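Local coordinates for protein inositol dehydrogenase (Lactobacillus casei, PDB 4MKX) that probably oxidises scyllo-inositol as an NAD-dependent sugar alcohol dehydrogenase of the Gfo/Idh/MocA family, with a Rossmann-fold domain for the nucleotide, at residues A[104-109]-A[132-137]; A[214-219]-A[235-240]; A[162-167]-A[264-269]. All coordinates share one frame; numbering follows the deposited sequence.

Contact 1. Residues A[104-109]-A[132-137]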
loop_
_atom_site.group_PDB
_atom_site.type_symbol
_atom_site.label_atom_id
_atom_site.label_comp_id
_atom_site.label_asym_id
_atom_site.label_seq_id
_atom_site.Cartn_x
_atom_site.Cartn_y
_atom_site.Cartn_z
ATOM N N GLY A 104 -30.573 21.798 35.073
ATOM C CA GLY A 104 -31.323 21.768 33.832
ATOM C C GLY A 104 -30.504 21.998 32.570
ATOM O O GLY A 104 -31.009 22.555 31.596
ATOM N N LYS A 105 -29.248 21.567 32.571
ATOM C CA LYS A 105 -28.405 21.738 31.381
ATOM C C LYS A 105 -28.139 20.403 30.697
ATOM O O LYS A 105 -27.936 19.380 31.364
ATOM C CB LYS A 105 -27.070 22.387 31.752
ATOM C CG LYS A 105 -27.192 23.617 32.640
ATOM C CD LYS A 105 -28.096 24.677 32.023
ATOM C CE LYS A 105 -28.178 25.912 32.915
ATOM N NZ LYS A 105 -29.179 26.908 32.423
ATOM N N HIS A 106 -28.152 20.420 29.367
ATOM C CA HIS A 106 -27.748 19.252 28.571
ATOM C C HIS A 106 -26.261 19.026 28.766
ATOM O O HIS A 106 -25.503 19.974 28.984
ATOM C CB HIS A 106 -28.051 19.497 27.096
ATOM C CG HIS A 106 -29.496 19.756 26.814
ATOM N ND1 HIS A 106 -30.415 18.744 26.656
ATOM C CD2 HIS A 106 -30.180 20.918 26.654
ATOM C CE1 HIS A 106 -31.607 19.269 26.418
ATOM N NE2 HIS A 106 -31.489 20.584 26.410
ATOM N N VAL A 107 -25.827 17.769 28.695
ATOM C CA VAL A 107 -24.459 17.453 29.065
ATOM C C VAL A 107 -23.708 16.624 28.024
ATOM O O VAL A 107 -24.171 15.555 27.624
ATOM C CB VAL A 107 -24.413 16.675 30.401
ATOM C CG1 VAL A 107 -22.979 16.250 30.714
ATOM C CG2 VAL A 107 -24.992 17.529 31.524
ATOM N N PHE A 108 -22.575 17.152 27.571
ATOM C CA PHE A 108 -21.573 16.353 26.877
ATOM C C PHE A 108 -20.427 16.150 27.853
ATOM O O PHE A 108 -19.892 17.121 28.407
ATOM C CB PHE A 108 -21.065 17.098 25.639
ATOM C CG PHE A 108 -19.950 16.379 24.903
ATOM C CD1 PHE A 108 -18.626 16.500 25.326
ATOM C CD2 PHE A 108 -20.227 15.617 23.783
ATOM C CE1 PHE A 108 -17.592 15.842 24.656
ATOM C CE2 PHE A 108 -19.197 14.959 23.098
ATOM C CZ PHE A 108 -17.879 15.081 23.543
ATOM N N SER A 109 -20.008 14.904 28.052
ATOM C CA SER A 109 -18.862 14.665 28.914
ATOM C C SER A 109 -17.796 13.903 28.162
ATOM O O SER A 109 -18.107 12.953 27.463
ATOM C CB SER A 109 -19.291 13.853 30.140
ATOM O OG SER A 109 -18.179 13.550 30.951
ATOM N N ASN A 132 -35.378 14.089 30.024
ATOM C CA ASN A 132 -35.646 15.135 29.042
ATOM C C ASN A 132 -34.394 15.917 28.637
ATOM O O ASN A 132 -34.451 16.791 27.768
ATOM C CB ASN A 132 -36.732 16.092 29.558
ATOM C CG ASN A 132 -36.289 16.891 30.780
ATOM O OD1 ASN A 132 -35.616 16.376 31.674
ATOM N ND2 ASN A 132 -36.680 18.158 30.822
ATOM N N LEU A 133 -33.267 15.616 29.278
ATOM C CA LEU A 133 -32.013 16.273 28.942
ATOM C C LEU A 133 -31.105 15.293 28.214
ATOM O O LEU A 133 -31.090 14.103 28.528
ATOM C CB LEU A 133 -31.321 16.800 30.195
ATOM C CG LEU A 133 -32.132 17.837 30.976
ATOM C CD1 LEU A 133 -31.480 18.142 32.315
ATOM C CD2 LEU A 133 -32.274 19.105 30.153
ATOM N N LYS A 134 -30.373 15.800 27.232
ATOM C CA LYS A 134 -29.434 14.985 26.481
ATOM C C LYS A 134 -28.190 14.710 27.310
ATOM O O LYS A 134 -27.680 15.605 27.986
ATOM C CB LYS A 134 -29.039 15.715 25.194
ATOM C CG LYS A 134 -30.206 15.991 24.260
ATOM C CD LYS A 134 -30.967 14.715 23.953
ATOM C CE LYS A 134 -32.252 15.009 23.202
ATOM N NZ LYS A 134 -33.198 13.858 23.251
ATOM N N PHE A 135 -27.685 13.478 27.245
ATOM C CA PHE A 135 -26.397 13.167 27.854
ATOM C C PHE A 135 -25.576 12.391 26.835
ATOM O O PHE A 135 -26.057 11.407 26.277
ATOM C CB PHE A 135 -26.557 12.331 29.131
ATOM C CG PHE A 135 -25.262 11.805 29.659
ATOM C CD1 PHE A 135 -24.397 12.630 30.364
ATOM C CD2 PHE A 135 -24.893 10.489 29.422
ATOM C CE1 PHE A 135 -23.178 12.150 30.827
ATOM C CE2 PHE A 135 -23.683 10.001 29.877
ATOM C CZ PHE A 135 -22.827 10.828 30.591
ATOM N N GLN A 136 -24.348 12.845 26.588
ATOM C CA GLN A 136 -23.506 12.232 25.567
ATOM C C GLN A 136 -22.075 12.096 26.062
ATOM O O GLN A 136 -21.493 13.052 26.587
ATOM C CB GLN A 136 -23.554 13.075 24.282
ATOM C CG GLN A 136 -22.847 12.442 23.084
ATOM C CD GLN A 136 -23.084 13.213 21.803
ATOM O OE1 GLN A 136 -24.145 13.810 21.609
ATOM N NE2 GLN A 136 -22.090 13.220 20.923
ATOM N N LEU A 137 -21.501 10.902 25.880
ATOM C CA LEU A 137 -20.102 10.655 26.220
ATOM C C LEU A 137 -19.209 10.771 24.992
ATOM O O LEU A 137 -19.609 10.360 23.907
ATOM C CB LEU A 137 -19.950 9.257 26.812
ATOM C CG LEU A 137 -20.387 9.207 28.265
ATOM C CD1 LEU A 137 -20.653 7.764 28.679
ATOM C CD2 LEU A 137 -19.299 9.828 29.118
#
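In His106 the CG atom lies anti to the carbonyl carbon (chi1 -59°), and chi2 of -83° turns the imidazole so that ND1 faces the backbone of Lys134. The amide of Lys134 meets this nitrogen at the ring edge, nearly in the plane of the imidazole, in a straight hydrogen bond of 3.0 Å from Lys134 N to His106 ND1. One face of the same ring receives Leu133, whose side chain crosses that of His106 at about a right angle; the CD2 methyl sits 4.0 Å from the ring centroid, a CH-pi contact offset toward the rim. The aliphatic start of Lys134 runs beside the histidine, with Lys134 CB 3.6 Å from His106 ND1, while its NZ turns away to Asn321.

Beyond the imidazole the segments become neighbouring parallel strands, 106-109 and 135-137, the two arms of a beta-alpha-beta unit whose helix is 117-128, at one edge of the Rossmann sheet, with 135-137 outermost within the chain. The ladder runs from Val107 N to Lys134 O (2.9 Å), from Gln136 N to Val107 O and from Ser109 N to Gln136 O (2.8 Å). On one face of the sheet Val107 CG1 touches the edge of the Phe135 ring, 3.9 Å from CD1. On the other, Gln136 NE2 lies 4.0 Å from Phe108 CE2, and Phe108 also stacks on Phe85 and meets His32 edge-to-face.

His106 thus uses a side-chain nitrogen as acceptor, adding a side-chain bond just ahead of the backbone ladder. ND1 accepts a hydrogen bond from an amide and so is expected to carry no proton; the neutral ring would then have its proton on NE2. The ammonium of Lys134, with NZ 6.6 Å from His106 ND1, might modestly disfavour a cationic ring.

Contact 2. Residues A[214-219]-A[235-240]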
loop_
_atom_site.group_PDB
_atom_site.type_symbol
_atom_site.label_atom_id
_atom_site.label_comp_id
_atom_site.label_asym_id
_atom_site.label_seq_id
_atom_site.Cartn_x
_atom_site.Cartn_y
_atom_site.Cartn_z
ATOM N N VAL A 214 -10.615 -11.397 31.142
ATOM C CA VAL A 214 -9.445 -10.766 30.546
ATOM C C VAL A 214 -8.166 -11.186 31.257
ATOM O O VAL A 214 -8.171 -11.545 32.441
ATOM C CB VAL A 214 -9.535 -9.221 30.629
ATOM C CG1 VAL A 214 -10.821 -8.718 29.993
ATOM C CG2 VAL A 214 -9.456 -8.751 32.070
ATOM N N TRP A 215 -7.063 -11.159 30.520
ATOM C CA TRP A 215 -5.738 -11.247 31.114
ATOM C C TRP A 215 -4.942 -10.147 30.441
ATOM O O TRP A 215 -5.108 -9.916 29.249
ATOM C CB TRP A 215 -5.097 -12.617 30.846
ATOM C CG TRP A 215 -3.728 -12.793 31.458
ATOM C CD1 TRP A 215 -3.303 -12.342 32.679
ATOM C CD2 TRP A 215 -2.610 -13.475 30.873
ATOM N NE1 TRP A 215 -1.993 -12.703 32.886
ATOM C CE2 TRP A 215 -1.538 -13.384 31.785
ATOM C CE3 TRP A 215 -2.411 -14.138 29.659
ATOM C CZ2 TRP A 215 -0.289 -13.956 31.531
ATOM C CZ3 TRP A 215 -1.167 -14.705 29.403
ATOM C CH2 TRP A 215 -0.120 -14.609 30.337
ATOM N N ALA A 216 -4.110 -9.452 31.204
ATOM C CA ALA A 216 -3.307 -8.370 30.663
ATOM C C ALA A 216 -1.904 -8.471 31.216
ATOM O O ALA A 216 -1.693 -8.807 32.398
ATOM C CB ALA A 216 -3.920 -7.003 30.985
ATOM N N ILE A 217 -0.938 -8.202 30.349
ATOM C CA ILE A 217 0.461 -8.168 30.737
ATOM C C ILE A 217 1.091 -6.890 30.208
ATOM O O ILE A 217 0.514 -6.193 29.380
ATOM C CB ILE A 217 1.248 -9.402 30.228
ATOM C CG1 ILE A 217 1.256 -9.474 28.699
ATOM C CG2 ILE A 217 0.676 -10.694 30.802
ATOM C CD1 ILE A 217 1.980 -10.735 28.178
ATOM N N GLY A 218 2.271 -6.566 30.698
ATOM C CA GLY A 218 2.895 -5.333 30.289
ATOM C C GLY A 218 4.341 -5.286 30.677
ATOM O O GLY A 218 4.833 -6.151 31.406
ATOM N N LEU A 219 5.014 -4.248 30.215
ATOM C CA LEU A 219 6.450 -4.208 30.271
ATOM C C LEU A 219 6.867 -2.757 30.229
ATOM O O LEU A 219 6.242 -1.944 29.543
ATOM C CB LEU A 219 6.992 -4.965 29.052
ATOM C CG LEU A 219 8.478 -5.121 28.737
ATOM C CD1 LEU A 219 9.181 -5.915 29.823
ATOM C CD2 LEU A 219 8.624 -5.819 27.385
ATOM N N GLY A 235 1.419 -2.456 26.956
ATOM C CA GLY A 235 0.683 -3.548 27.549
ATOM C C GLY A 235 -0.125 -4.247 26.490
ATOM O O GLY A 235 -0.456 -3.674 25.447
ATOM N N ALA A 236 -0.435 -5.501 26.747
ATOM C CA ALA A 236 -1.242 -6.268 25.840
ATOM C C ALA A 236 -2.270 -7.043 26.639
ATOM O O ALA A 236 -2.038 -7.393 27.800
ATOM C CB ALA A 236 -0.363 -7.218 25.026
ATOM N N ALA A 237 -3.402 -7.324 26.010
ATOM C CA ALA A 237 -4.462 -8.041 26.684
ATOM C C ALA A 237 -5.186 -8.979 25.750
ATOM O O ALA A 237 -5.341 -8.707 24.550
ATOM C CB ALA A 237 -5.447 -7.049 27.306
ATOM N N LEU A 238 -5.654 -10.091 26.311
ATOM C CA LEU A 238 -6.513 -11.001 25.582
ATOM C C LEU A 238 -7.834 -11.049 26.338
ATOM O O LEU A 238 -7.847 -11.099 27.562
ATOM C CB LEU A 238 -5.887 -12.391 25.533
ATOM C CG LEU A 238 -6.647 -13.473 24.783
ATOM C CD1 LEU A 238 -6.830 -13.100 23.316
ATOM C CD2 LEU A 238 -5.873 -14.785 24.943
ATOM N N MET A 239 -8.935 -11.013 25.604
ATOM C CA MET A 239 -10.251 -10.921 26.221
ATOM C C MET A 239 -11.182 -11.918 25.574
ATOM O O MET A 239 -11.173 -12.113 24.358
ATOM C CB MET A 239 -10.804 -9.502 26.058
ATOM C CG MET A 239 -9.849 -8.444 26.539
ATOM S SD MET A 239 -10.622 -6.828 26.677
ATOM C CE MET A 239 -11.092 -6.581 24.982
ATOM N N GLN A 240 -12.005 -12.556 26.396
ATOM C CA GLN A 240 -12.995 -13.465 25.885
ATOM C C GLN A 240 -14.324 -12.790 26.158
ATOM O O GLN A 240 -14.591 -12.383 27.291
ATOM C CB GLN A 240 -12.926 -14.767 26.666
ATOM C CG GLN A 240 -13.786 -15.875 26.120
ATOM C CD GLN A 240 -13.397 -17.208 26.751
ATOM O OE1 GLN A 240 -13.319 -17.322 27.977
ATOM N NE2 GLN A 240 -13.124 -18.200 25.923
#
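Val214 and Met239 lie side by side and point the same way from neighbouring antiparallel strands of the large mixed sheet in the GFO/IDH/MocA C-terminal domain. Val214 CG1, anti to the carbonyl carbon (chi1 -55°), rests against the middle of the methionine chain, 3.6 Å from Met239 CG and 3.8 Å from Met239 SD. Val214 and Met239 form a non-hydrogen-bonded pair. The next such pair on this face joins two small side chains, with Ala216 CB 4.0 Å from Ala237 CB, and helix 328-347 packs over Val214 and Ala237. At the third, Gly218 and Gly235 bring their CA atoms to 3.9 Å, and Gly235 CA lies 3.2 Å from Ile217 O.

The hydrogen-bonded pairs, Trp215 with Leu238 and Ile217 with Ala236, turn their side chains to the opposite face. Each pair is closed by two backbone bonds, including 3.0 Å from Leu238 N to Trp215 O and 2.9 Å from Ile217 N to Ala236 O. This face meets the second subunit: Trp215 and Leu238 both pack on Trp215 of that subunit, and Ile217 on its Met239. The indole nitrogen of Trp215 is hydrogen-bonded to Asn348 of its own chain. Within strand 214-219 the Ile217 CG2 methyl lies over one face of the Trp215 indole, 3.4 Å above the ring plane and offset toward the rim.

Contact 3. Residues A[162-167]-A[264-269]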
loop_
_atom_site.group_PDB
_atom_site.type_symbol
_atom_site.label_atom_id
_atom_site.label_comp_id
_atom_site.label_asym_id
_atom_site.label_seq_id
_atom_site.Cartn_x
_atom_site.Cartn_y
_atom_site.Cartn_z
ATOM N N ILE A 162 -18.675 -11.639 13.703
ATOM C CA ILE A 162 -17.329 -11.274 14.114
ATOM C C ILE A 162 -16.726 -12.335 15.019
ATOM O O ILE A 162 -17.338 -12.756 15.988
ATOM C CB ILE A 162 -17.363 -9.922 14.837
ATOM C CG1 ILE A 162 -17.792 -8.843 13.847
ATOM C CG2 ILE A 162 -16.000 -9.633 15.472
ATOM C CD1 ILE A 162 -18.032 -7.475 14.478
ATOM N N THR A 163 -15.523 -12.795 14.696
ATOM C CA THR A 163 -14.876 -13.808 15.518
ATOM C C THR A 163 -13.756 -13.210 16.373
ATOM O O THR A 163 -13.486 -13.677 17.463
ATOM C CB THR A 163 -14.276 -14.910 14.659
ATOM O OG1 THR A 163 -13.165 -14.368 13.952
ATOM C CG2 THR A 163 -15.281 -15.429 13.661
ATOM N N LEU A 164 -13.092 -12.173 15.871
ATOM C CA LEU A 164 -11.978 -11.595 16.612
ATOM C C LEU A 164 -11.849 -10.112 16.289
ATOM O O LEU A 164 -11.977 -9.707 15.138
ATOM C CB LEU A 164 -10.666 -12.313 16.253
ATOM C CG LEU A 164 -9.402 -11.907 17.030
ATOM C CD1 LEU A 164 -8.495 -13.113 17.141
ATOM C CD2 LEU A 164 -8.650 -10.783 16.333
ATOM N N ILE A 165 -11.594 -9.312 17.316
ATOM C CA ILE A 165 -11.254 -7.920 17.084
ATOM C C ILE A 165 -9.906 -7.634 17.731
ATOM O O ILE A 165 -9.671 -7.998 18.873
ATOM C CB ILE A 165 -12.321 -6.973 17.650
ATOM C CG1 ILE A 165 -13.612 -7.139 16.864
ATOM C CG2 ILE A 165 -11.856 -5.527 17.506
ATOM C CD1 ILE A 165 -14.717 -6.194 17.318
ATOM N N ARG A 166 -9.010 -7.001 16.974
ATOM C CA ARG A 166 -7.716 -6.587 17.508
ATOM C C ARG A 166 -7.692 -5.071 17.419
ATOM O O ARG A 166 -7.968 -4.510 16.367
ATOM C CB ARG A 166 -6.564 -7.159 16.675
ATOM C CG ARG A 166 -5.204 -6.609 17.100
ATOM C CD ARG A 166 -4.022 -7.204 16.283
ATOM N NE ARG A 166 -4.122 -6.952 14.846
ATOM C CZ ARG A 166 -3.698 -5.848 14.245
ATOM N NH1 ARG A 166 -3.157 -4.872 14.965
ATOM N NH2 ARG A 166 -3.835 -5.700 12.933
ATOM N N SER A 167 -7.407 -4.405 18.525
ATOM C CA SER A 167 -7.321 -2.951 18.485
ATOM C C SER A 167 -6.068 -2.452 19.189
ATOM O O SER A 167 -5.721 -2.915 20.281
ATOM C CB SER A 167 -8.599 -2.324 19.069
ATOM O OG SER A 167 -8.809 -1.030 18.520
ATOM N N GLU A 264 -8.709 -4.027 13.800
ATOM C CA GLU A 264 -8.861 -5.120 12.859
ATOM C C GLU A 264 -10.069 -5.939 13.280
ATOM O O GLU A 264 -10.228 -6.256 14.461
ATOM C CB GLU A 264 -7.614 -5.996 12.939
ATOM C CG GLU A 264 -7.722 -7.344 12.308
ATOM C CD GLU A 264 -6.488 -8.153 12.597
ATOM O OE1 GLU A 264 -5.463 -7.906 11.927
ATOM O OE2 GLU A 264 -6.517 -8.997 13.518
ATOM N N ILE A 265 -10.921 -6.273 12.316
ATOM C CA ILE A 265 -12.088 -7.104 12.596
ATOM C C ILE A 265 -12.023 -8.330 11.687
ATOM O O ILE A 265 -11.991 -8.205 10.462
ATOM C CB ILE A 265 -13.392 -6.318 12.328
ATOM C CG1 ILE A 265 -13.398 -4.995 13.104
ATOM C CG2 ILE A 265 -14.600 -7.150 12.750
ATOM C CD1 ILE A 265 -14.545 -4.102 12.741
ATOM N N ILE A 266 -11.977 -9.514 12.292
ATOM C CA ILE A 266 -12.001 -10.762 11.541
ATOM C C ILE A 266 -13.391 -11.371 11.662
ATOM O O ILE A 266 -13.905 -11.537 12.769
ATOM C CB ILE A 266 -10.986 -11.757 12.095
ATOM C CG1 ILE A 266 -9.584 -11.136 12.055
ATOM C CG2 ILE A 266 -11.006 -13.024 11.257
ATOM C CD1 ILE A 266 -8.482 -12.067 12.525
ATOM N N GLY A 267 -14.012 -11.653 10.525
ATOM C CA GLY A 267 -15.350 -12.222 10.522
ATOM C C GLY A 267 -15.338 -13.586 9.850
ATOM O O GLY A 267 -14.294 -14.072 9.405
ATOM N N THR A 268 -16.503 -14.207 9.767
ATOM C CA THR A 268 -16.584 -15.536 9.177
ATOM C C THR A 268 -16.478 -15.464 7.658
ATOM O O THR A 268 -16.157 -16.463 7.022
ATOM C CB THR A 268 -17.889 -16.248 9.583
ATOM O OG1 THR A 268 -19.009 -15.424 9.244
ATOM C CG2 THR A 268 -17.893 -16.533 11.078
ATOM N N LYS A 269 -16.721 -14.291 7.073
ATOM C CA LYS A 269 -16.750 -14.157 5.618
ATOM C C LYS A 269 -15.701 -13.191 5.090
ATOM O O LYS A 269 -15.620 -12.951 3.879
ATOM C CB LYS A 269 -18.120 -13.671 5.151
ATOM C CG LYS A 269 -19.283 -14.461 5.716
ATOM C CD LYS A 269 -20.532 -14.231 4.893
ATOM C CE LYS A 269 -20.736 -12.756 4.627
ATOM N NZ LYS A 269 -21.708 -12.494 3.527
#
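A classic beta bulge interrupts the antiparallel pairing of strands 162-167 and 264-267 in the large sheet of the C-terminal domain: Thr163 and Leu164 both face Ile266. Their amides converge on one carbonyl, with Thr163 N 2.8 Å and Leu164 N 3.3 Å from Ile266 O, so this oxygen is gripped by two backbone donors and the register shifts by one residue. Regular pairing resumes with Ile266 N bonded to Leu164 O and reaches Arg166 and Glu264, joined by bonds in both directions, one of them 2.7 Å from Glu264 N to Arg166 O.

The same two residues form a salt bridge. A bend at chi3 (59°) turns Arg166 NE out of the extended chain. The guanidinium and carboxylate planes are 83° apart. Glu264 OE1 lies at the guanidinium edge, near its plane, while Arg166 NH2 approaches it from above the carboxylate plane at 2.9 Å. Both charges have further partners: Glu262 for Arg166, Arg273 for Glu264 OE1, and Tyr168 OH of the second subunit for Glu264 OE2.

Apolar side chains flank the backbone on both faces. Leu164 and Ile266 run side by side on the face of the salt bridge, where Leu164 also packs on Val250 of the second subunit. On the other face, Ile265 CG2 touches Ile162 CG1 at 3.8 Å.

In the fold
Contacts 2 and 3 belong to one mixed sheet of the C-terminal domain, with strand 246-252 between strands 162-172 and 234-241. Their centres are 18 Å apart and their nearest atoms about 6 Å, and both meet the second subunit; along the chain, contact 2 forms between the two strands that contact 3 joins. Contact 1 lies in the Rossmann domain, its centre 34 Å from that of contact 2 and 33 Å from that of contact 3. No bound cofactor marks the site in this apo form, but contact 1 shares its parallel sheet with strand 18-23, which leads into the probable glycine-rich dinucleotide-binding turn.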